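Local coordinates for putative iron binding protein (Bordetella pertussis Tohama I, PDB 1Y9U) that binds ferric iron through tyrosine side chains and probably serves iron uptake as a periplasmic solute-binding protein, at residues G233-V237 with L295-T299; L117-Y122 with V223-A228; L43-R48 with D69-V75. All coordinates share one frame. Numbering follows the deposited sequence.

Contacts 1 and 2 are neighbours, their centres 10 Å apart, joined by two probable hydrogen bonds, T235 OG1 to P225 O (2.8 Å) and H236 N to Y122 OH (2.9 Å). Both lie near tyrosines that bind Fe(3+), although no iron is bound in this model. The side chain of H236 in contact 1 is about 7 Å from that of Y143, and the R224 side chain of contact 2 about 10 Å from that of Y199. Contact 3 joins two helices far from these residues. Its centre is 29 Å from that of contact 1 and 36 Å from that of contact 2, and contacts 2 and 3 lie on opposite sides of the chain's centre.

Contact 1: G233-V237 with L295-T299; sequences GGTHV and LKVDT
Two extended, non-helical segments cross at a steep angle, their end-to-end directions 95° apart, and meet in a single bridge between T235 and V297 (CA-CA 5.0 Å). T235 N donates to K296 O at 2.8 Å (173°) and D298 N to T235 O at 3.0 Å (162°). One residue thus bonds both neighbours of V297, the pattern of a parallel bridge. G234 (phi -128°, psi 168°) passes D298 with CA atoms 3.8 Å apart; a CB here would sit 2.5 Å from D298 N, so this close crossing suits glycine. The bridge lies where the loop leading into strand 237-245 meets the one before helix 303-318, beside strand 100-112, which pairs antiparallel with 237-245 in the central sheet of this periplasmic binding protein. V237 (m) touches V297 (t), CG2 to CG1 4.0 Å, and V297 also packs on L104. T235 (m) brings CB to 4.1 Å from L295 CD1, while its OG1 bonds P225 O. Water 2 donates to T235 OG1 (2.8 Å) and accepts from K296 N (2.9 Å). Water 1 accepts from G234 N (3.2 Å) and donates to D298 OD1 (2.7 Å), an oxygen also bonded to L300 N.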
loop_
_atom_site.group_PDB
_atom_site.type_symbol
_atom_site.label_atom_id
_atom_site.label_comp_id
_atom_site.label_asym_id
_atom_site.label_seq_id
_atom_site.Cartn_x
_atom_site.Cartn_y
_atom_site.Cartn_z
ATOM N N GLY A 233 -2.012 19.677 0.294
ATOM C CA GLY A 233 -1.800 18.442 -0.443
ATOM C C GLY A 233 -1.418 17.282 0.453
ATOM O O GLY A 233 -0.997 17.481 1.602
ATOM N N GLY A 234 -1.564 16.071 -0.086
ATOM C CA GLY A 234 -1.341 14.869 0.682
ATOM C C GLY A 234 -0.379 13.895 0.037
ATOM O O GLY A 234 -0.022 14.003 -1.135
ATOM N N THR A 235 0.022 12.914 0.834
ATOM C CA THR A 235 0.958 11.865 0.437
ATOM C C THR A 235 0.228 10.739 -0.265
ATOM O O THR A 235 -0.876 10.366 0.128
ATOM C CB THR A 235 1.659 11.346 1.703
ATOM O OG1 THR A 235 2.441 12.402 2.289
ATOM C CG2 THR A 235 2.608 10.181 1.392
ATOM N N HIS A 236 0.851 10.195 -1.307
ATOM C CA HIS A 236 0.331 9.073 -2.041
ATOM C C HIS A 236 0.322 7.817 -1.194
ATOM O O HIS A 236 1.341 7.432 -0.628
ATOM C CB HIS A 236 1.191 8.802 -3.279
ATOM C CG HIS A 236 0.741 7.607 -4.055
ATOM N ND1 HIS A 236 1.379 6.381 -4.057
ATOM C CD2 HIS A 236 -0.344 7.464 -4.842
ATOM C CE1 HIS A 236 0.703 5.546 -4.836
ATOM N NE2 HIS A 236 -0.348 6.183 -5.317
ATOM N N VAL A 237 -0.827 7.152 -1.164
ATOM C CA VAL A 237 -0.953 5.849 -0.538
ATOM C C VAL A 237 -1.609 4.836 -1.469
ATOM O O VAL A 237 -2.553 5.145 -2.216
ATOM C CB VAL A 237 -1.724 5.888 0.816
ATOM C CG1 VAL A 237 -1.107 6.895 1.768
ATOM C CG2 VAL A 237 -3.231 6.125 0.635
ATOM N N LEU A 295 1.240 12.216 9.149
ATOM C CA LEU A 295 0.843 11.780 7.818
ATOM C C LEU A 295 -0.389 12.556 7.365
ATOM O O LEU A 295 -1.399 12.561 8.056
ATOM C CB LEU A 295 0.533 10.276 7.812
ATOM C CG LEU A 295 -0.048 9.688 6.516
ATOM C CD1 LEU A 295 0.925 9.765 5.369
ATOM C CD2 LEU A 295 -0.497 8.246 6.732
ATOM N N LYS A 296 -0.282 13.213 6.224
ATOM C CA LYS A 296 -1.410 13.804 5.522
ATOM C C LYS A 296 -1.654 12.897 4.329
ATOM O O LYS A 296 -0.800 12.756 3.456
ATOM C CB LYS A 296 -1.093 15.242 5.071
ATOM C CG LYS A 296 -2.246 16.002 4.448
ATOM C CD LYS A 296 -3.441 16.162 5.378
ATOM C CE LYS A 296 -4.347 17.343 4.982
ATOM N NZ LYS A 296 -5.801 16.956 4.917
ATOM N N VAL A 297 -2.804 12.251 4.315
ATOM C CA VAL A 297 -3.153 11.315 3.256
ATOM C C VAL A 297 -3.807 12.062 2.105
ATOM O O VAL A 297 -4.687 12.887 2.318
ATOM C CB VAL A 297 -4.122 10.220 3.767
ATOM C CG1 VAL A 297 -4.535 9.302 2.659
ATOM C CG2 VAL A 297 -3.512 9.453 4.925
ATOM N N ASP A 298 -3.363 11.785 0.881
ATOM C CA ASP A 298 -3.990 12.345 -0.307
ATOM C C ASP A 298 -5.501 12.152 -0.231
ATOM O O ASP A 298 -5.970 11.041 0.015
ATOM C CB ASP A 298 -3.374 11.654 -1.520
ATOM C CG ASP A 298 -3.725 12.293 -2.825
ATOM O OD1 ASP A 298 -4.533 13.254 -2.883
ATOM O OD2 ASP A 298 -3.214 11.848 -3.873
ATOM N N THR A 299 -6.262 13.232 -0.454
ATOM C CA THR A 299 -7.727 13.119 -0.468
ATOM C C THR A 299 -8.282 12.414 -1.699
ATOM O O THR A 299 -9.453 12.035 -1.734
ATOM C CB THR A 299 -8.403 14.483 -0.338
ATOM O OG1 THR A 299 -7.933 15.360 -1.373
ATOM C CG2 THR A 299 -8.069 15.155 0.992
HETATM O O HOH W 1 -3.311 15.677 -2.709
HETATM O O HOH W 2 2.289 13.365 4.863
#

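Contact 2: L117-Y122 with V223-A228; sequences LDSFRY and VRPTFA
A short parallel bridge, backed by an aromatic-proline contact, ties the loop after strand 100-112 to the loop continuing strand 220-223. R121 pairs with T226 (CA-CA 4.8 Å): T226 N donates to F120 O and Y122 N to T226 O, each at 3.0 Å, within segments whose directions differ by 47°. Two CA-H...O contacts reinforce it, P225 CA to F120 O and R121 CA to T226 O, both 3.1 Å. Water 3 extends the link, accepting from F120 N (3.0 Å) and donating to R224 O (2.7 Å). P225 CB lies 3.6 Å from the Y122 ring centroid, 11° off its normal, a CH-pi contact; Y122 takes chi1 m. The F227 ring (m) meets that of Y122 obliquely, centroids 4.7 Å apart and planes at 43°. V223 CG1 packs 4.0 Å from F120 CB. The hydroxyl of Y122 carries the link on to R107 of strand 100-112 and to H236, within the two-lobed alpha/beta fold of periplasmic binding proteins.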
loop_
_atom_site.group_PDB
_atom_site.type_symbol
_atom_site.label_atom_id
_atom_site.label_comp_id
_atom_site.label_asym_id
_atom_site.label_seq_id
_atom_site.Cartn_x
_atom_site.Cartn_y
_atom_site.Cartn_z
ATOM N N LEU A 117 16.761 18.743 4.073
ATOM C CA LEU A 117 15.557 18.546 3.278
ATOM C C LEU A 117 14.443 18.174 4.256
ATOM O O LEU A 117 14.443 17.053 4.778
ATOM C CB LEU A 117 15.796 17.449 2.242
ATOM C CG LEU A 117 14.749 17.292 1.140
ATOM C CD1 LEU A 117 14.618 18.560 0.301
ATOM C CD2 LEU A 117 15.095 16.117 0.224
ATOM N N ASP A 118 13.545 19.126 4.522
ATOM C CA ASP A 118 12.507 19.026 5.558
ATOM C C ASP A 118 11.168 18.588 4.995
ATOM O O ASP A 118 10.332 18.036 5.715
ATOM C CB ASP A 118 12.301 20.395 6.259
ATOM C CG ASP A 118 13.488 20.811 7.118
ATOM O OD1 ASP A 118 14.265 19.931 7.561
ATOM O OD2 ASP A 118 13.706 22.003 7.421
ATOM N N SER A 119 10.954 18.882 3.716
ATOM C CA SER A 119 9.677 18.626 3.067
ATOM C C SER A 119 9.931 18.425 1.585
ATOM O O SER A 119 11.014 18.697 1.067
ATOM C CB SER A 119 8.732 19.804 3.287
ATOM O OG SER A 119 9.208 20.955 2.627
ATOM N N PHE A 120 8.917 17.954 0.883
ATOM C CA PHE A 120 9.073 17.651 -0.550
ATOM C C PHE A 120 7.722 17.543 -1.197
ATOM O O PHE A 120 6.772 17.054 -0.575
ATOM C CB PHE A 120 9.776 16.287 -0.689
ATOM C CG PHE A 120 10.636 16.111 -1.933
ATOM C CD1 PHE A 120 11.836 16.762 -2.050
ATOM C CD2 PHE A 120 10.285 15.209 -2.933
ATOM C CE1 PHE A 120 12.651 16.552 -3.132
ATOM C CE2 PHE A 120 11.118 15.012 -4.021
ATOM C CZ PHE A 120 12.298 15.663 -4.110
ATOM N N ARG A 121 7.640 18.003 -2.442
ATOM C CA ARG A 121 6.501 17.703 -3.306
ATOM C C ARG A 121 6.946 16.670 -4.318
ATOM O O ARG A 121 8.085 16.682 -4.748
ATOM C CB ARG A 121 6.008 18.958 -4.031
ATOM C CG ARG A 121 5.230 19.882 -3.122
ATOM C CD ARG A 121 6.137 20.739 -2.222
ATOM N NE ARG A 121 5.628 20.818 -0.864
ATOM C CZ ARG A 121 6.372 21.005 0.219
ATOM N NH1 ARG A 121 7.684 21.132 0.123
ATOM N NH2 ARG A 121 5.780 21.088 1.408
ATOM N N TYR A 122 6.072 15.748 -4.716
ATOM C CA TYR A 122 6.513 14.725 -5.670
ATOM C C TYR A 122 7.156 15.327 -6.908
ATOM O O TYR A 122 8.163 14.850 -7.383
ATOM C CB TYR A 122 5.376 13.785 -6.076
ATOM C CG TYR A 122 4.928 12.878 -4.959
ATOM C CD1 TYR A 122 3.728 13.094 -4.283
ATOM C CD2 TYR A 122 5.705 11.797 -4.591
ATOM C CE1 TYR A 122 3.316 12.264 -3.238
ATOM C CE2 TYR A 122 5.319 10.963 -3.562
ATOM C CZ TYR A 122 4.131 11.200 -2.872
ATOM O OH TYR A 122 3.723 10.371 -1.852
ATOM N N VAL A 223 11.159 11.457 4.426
ATOM C CA VAL A 223 10.372 12.662 4.186
ATOM C C VAL A 223 9.184 12.208 3.343
ATOM O O VAL A 223 9.373 11.574 2.306
ATOM C CB VAL A 223 11.192 13.755 3.463
ATOM C CG1 VAL A 223 10.317 14.923 3.073
ATOM C CG2 VAL A 223 12.312 14.225 4.357
ATOM N N ARG A 224 7.972 12.512 3.795
ATOM C CA ARG A 224 6.767 12.155 3.055
ATOM C C ARG A 224 6.409 13.269 2.085
ATOM O O ARG A 224 5.988 14.348 2.530
ATOM C CB ARG A 224 5.590 11.927 4.001
ATOM C CG ARG A 224 5.766 10.753 4.967
ATOM C CD ARG A 224 4.455 10.159 5.303
ATOM N NE ARG A 224 4.425 9.060 6.247
ATOM C CZ ARG A 224 4.247 9.182 7.558
ATOM N NH1 ARG A 224 4.264 10.363 8.149
ATOM N NH2 ARG A 224 4.090 8.099 8.311
ATOM N N PRO A 225 6.550 13.049 0.782
ATOM C CA PRO A 225 6.152 14.088 -0.173
ATOM C C PRO A 225 4.652 14.248 -0.234
ATOM O O PRO A 225 3.896 13.355 0.155
ATOM C CB PRO A 225 6.678 13.575 -1.516
ATOM C CG PRO A 225 7.627 12.463 -1.176
ATOM C CD PRO A 225 7.074 11.860 0.086
ATOM N N THR A 226 4.223 15.400 -0.749
ATOM C CA THR A 226 2.824 15.615 -1.063
ATOM C C THR A 226 2.665 16.029 -2.506
ATOM O O THR A 226 3.615 16.458 -3.166
ATOM C CB THR A 226 2.231 16.689 -0.165
ATOM O OG1 THR A 226 2.958 17.922 -0.339
ATOM C CG2 THR A 226 2.333 16.299 1.321
ATOM N N PHE A 227 1.450 15.872 -2.991
ATOM C CA PHE A 227 1.063 16.484 -4.257
ATOM C C PHE A 227 0.885 18.015 -4.102
ATOM O O PHE A 227 0.255 18.476 -3.174
ATOM C CB PHE A 227 -0.171 15.773 -4.804
ATOM C CG PHE A 227 0.136 14.431 -5.406
ATOM C CD1 PHE A 227 -0.254 13.247 -4.783
ATOM C CD2 PHE A 227 0.803 14.349 -6.606
ATOM C CE1 PHE A 227 0.034 12.029 -5.363
ATOM C CE2 PHE A 227 1.081 13.123 -7.185
ATOM C CZ PHE A 227 0.711 11.973 -6.559
ATOM N N ALA A 228 1.504 18.773 -5.011
ATOM C CA ALA A 228 1.523 20.238 -4.987
ATOM C C ALA A 228 0.319 20.815 -5.727
ATOM O O ALA A 228 0.290 22.020 -6.007
ATOM C CB ALA A 228 2.818 20.748 -5.634
HETATM O O HOH W 3 6.713 16.977 2.602
#

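Contact 3: L43-R48 with D69-V75; sequences LLERVR and DLVNGGV
L44 (chi1 t, chi2 p) lies across the end of helix 64-72: its CD1 is 3.9 Å from G73 CA and 3.8 Å from V75 CG2, its CD2 3.9 Å from D69 O, and its CB 4.0 Å from L70 CD2. The closest CA pairs are L44-L70 (5.7 Å) and R48-V75 (6.4 Å). A CB on G73 would fall 2.5 Å from L44 CD1, so the close approach depends on glycine. The helix ends in a Schellman motif, with G74 at phi 83°, G74 N to V71 O 3.2 Å and a weak V75 N to L70 O bond of 3.3 Å. This turns V75 inward, its CB 3.7 Å from V47 CG1 and its CG1 3.4 Å from R48 CG. R48 NH1 donates to G73 O at 3.3 Å (138°). V47, L70 and V75 rest on L59 of strand 58-62, and L43 and V47 on Y11 of strand 7-12: two helices packed on these parallel strands of the mixed sheet, as in the alpha/beta lobes of periplasmic binding proteins.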
loop_
_atom_site.group_PDB
_atom_site.type_symbol
_atom_site.label_atom_id
_atom_site.label_comp_id
_atom_site.label_asym_id
_atom_site.label_seq_id
_atom_site.Cartn_x
_atom_site.Cartn_y
_atom_site.Cartn_z
ATOM N N LEU A 43 -6.254 -14.797 -7.073
ATOM C CA LEU A 43 -7.398 -14.858 -6.169
ATOM C C LEU A 43 -8.718 -14.740 -6.926
ATOM O O LEU A 43 -9.635 -15.527 -6.695
ATOM C CB LEU A 43 -7.298 -13.772 -5.095
ATOM C CG LEU A 43 -8.488 -13.640 -4.139
ATOM C CD1 LEU A 43 -8.689 -14.917 -3.348
ATOM C CD2 LEU A 43 -8.264 -12.470 -3.213
ATOM N N LEU A 44 -8.818 -13.760 -7.824
ATOM C CA LEU A 44 -10.017 -13.595 -8.648
ATOM C C LEU A 44 -10.380 -14.897 -9.346
ATOM O O LEU A 44 -11.531 -15.317 -9.343
ATOM C CB LEU A 44 -9.813 -12.506 -9.703
ATOM C CG LEU A 44 -10.890 -12.358 -10.782
ATOM C CD1 LEU A 44 -12.247 -12.108 -10.157
ATOM C CD2 LEU A 44 -10.534 -11.253 -11.750
ATOM N N GLU A 45 -9.376 -15.526 -9.940
ATOM C CA GLU A 45 -9.591 -16.710 -10.754
ATOM C C GLU A 45 -10.020 -17.917 -9.920
ATOM O O GLU A 45 -10.897 -18.677 -10.340
ATOM C CB GLU A 45 -8.325 -17.014 -11.570
ATOM C CG GLU A 45 -8.147 -16.116 -12.794
ATOM C CD GLU A 45 -7.575 -14.730 -12.500
ATOM O OE1 GLU A 45 -6.985 -14.499 -11.412
ATOM O OE2 GLU A 45 -7.711 -13.854 -13.383
ATOM N N ARG A 46 -9.420 -18.091 -8.741
ATOM C CA ARG A 46 -9.797 -19.182 -7.835
ATOM C C ARG A 46 -11.238 -19.044 -7.355
ATOM O O ARG A 46 -11.961 -20.023 -7.312
ATOM C CB ARG A 46 -8.870 -19.262 -6.617
ATOM C CG ARG A 46 -9.105 -20.507 -5.724
ATOM C CD ARG A 46 -8.409 -20.446 -4.373
ATOM N NE ARG A 46 -7.805 -21.719 -3.955
ATOM C CZ ARG A 46 -8.233 -22.501 -2.956
ATOM N NH1 ARG A 46 -9.306 -22.196 -2.237
ATOM N NH2 ARG A 46 -7.586 -23.626 -2.678
ATOM N N VAL A 47 -11.646 -17.834 -6.977
ATOM C CA VAL A 47 -12.991 -17.634 -6.438
ATOM C C VAL A 47 -14.046 -17.830 -7.531
ATOM O O VAL A 47 -15.060 -18.477 -7.298
ATOM C CB VAL A 47 -13.148 -16.248 -5.744
ATOM C CG1 VAL A 47 -14.586 -16.020 -5.293
ATOM C CG2 VAL A 47 -12.196 -16.149 -4.553
ATOM N N ARG A 48 -13.799 -17.271 -8.714
ATOM C CA ARG A 48 -14.692 -17.447 -9.864
ATOM C C ARG A 48 -14.863 -18.926 -10.224
ATOM O O ARG A 48 -15.973 -19.373 -10.523
ATOM C CB ARG A 48 -14.160 -16.690 -11.093
ATOM C CG ARG A 48 -14.755 -15.303 -11.299
ATOM C CD ARG A 48 -14.913 -14.914 -12.770
ATOM N NE ARG A 48 -13.616 -14.679 -13.407
ATOM C CZ ARG A 48 -13.200 -13.518 -13.918
ATOM N NH1 ARG A 48 -13.970 -12.433 -13.896
ATOM N NH2 ARG A 48 -11.991 -13.443 -14.463
ATOM N N ASP A 69 -10.328 -5.154 -9.227
ATOM C CA ASP A 69 -10.434 -6.299 -10.126
ATOM C C ASP A 69 -11.381 -7.359 -9.561
ATOM O O ASP A 69 -12.114 -8.000 -10.317
ATOM C CB ASP A 69 -9.059 -6.909 -10.415
ATOM C CG ASP A 69 -8.252 -6.095 -11.419
ATOM O OD1 ASP A 69 -7.103 -6.494 -11.688
ATOM O OD2 ASP A 69 -8.664 -5.047 -11.954
ATOM N N LEU A 70 -11.370 -7.562 -8.242
ATOM C CA LEU A 70 -12.310 -8.504 -7.625
ATOM C C LEU A 70 -13.747 -8.024 -7.794
ATOM O O LEU A 70 -14.637 -8.812 -8.125
ATOM C CB LEU A 70 -12.025 -8.692 -6.132
ATOM C CG LEU A 70 -10.675 -9.292 -5.757
ATOM C CD1 LEU A 70 -10.450 -9.219 -4.255
ATOM C CD2 LEU A 70 -10.547 -10.723 -6.255
ATOM N N VAL A 71 -13.971 -6.731 -7.594
ATOM C CA VAL A 71 -15.308 -6.145 -7.682
ATOM C C VAL A 71 -15.803 -6.241 -9.123
ATOM O O VAL A 71 -16.902 -6.748 -9.383
ATOM C CB VAL A 71 -15.328 -4.692 -7.159
ATOM C CG1 VAL A 71 -16.695 -4.050 -7.372
ATOM C CG2 VAL A 71 -14.961 -4.686 -5.675
ATOM N N ASN A 72 -14.971 -5.788 -10.055
ATOM C CA ASN A 72 -15.314 -5.831 -11.473
ATOM C C ASN A 72 -15.437 -7.263 -11.998
ATOM O O ASN A 72 -16.203 -7.521 -12.943
ATOM C CB ASN A 72 -14.293 -5.051 -12.307
ATOM C CG ASN A 72 -14.392 -3.553 -12.113
ATOM O OD1 ASN A 72 -13.472 -2.815 -12.474
ATOM N ND2 ASN A 72 -15.496 -3.090 -11.531
ATOM N N GLY A 73 -14.717 -8.196 -11.378
ATOM C CA GLY A 73 -14.758 -9.599 -11.747
ATOM C C GLY A 73 -15.946 -10.390 -11.209
ATOM O O GLY A 73 -16.062 -11.592 -11.490
ATOM N N GLY A 74 -16.788 -9.741 -10.400
ATOM C CA GLY A 74 -18.063 -10.292 -9.951
ATOM C C GLY A 74 -18.016 -11.231 -8.761
ATOM O O GLY A 74 -18.965 -11.993 -8.525
ATOM N N VAL A 75 -16.936 -11.184 -7.980
ATOM C CA VAL A 75 -16.745 -12.139 -6.887
ATOM C C VAL A 75 -16.891 -11.504 -5.504
ATOM O O VAL A 75 -16.522 -12.109 -4.503
ATOM C CB VAL A 75 -15.397 -12.886 -7.006
ATOM C CG1 VAL A 75 -15.331 -13.661 -8.334
ATOM C CG2 VAL A 75 -14.196 -11.950 -6.869
#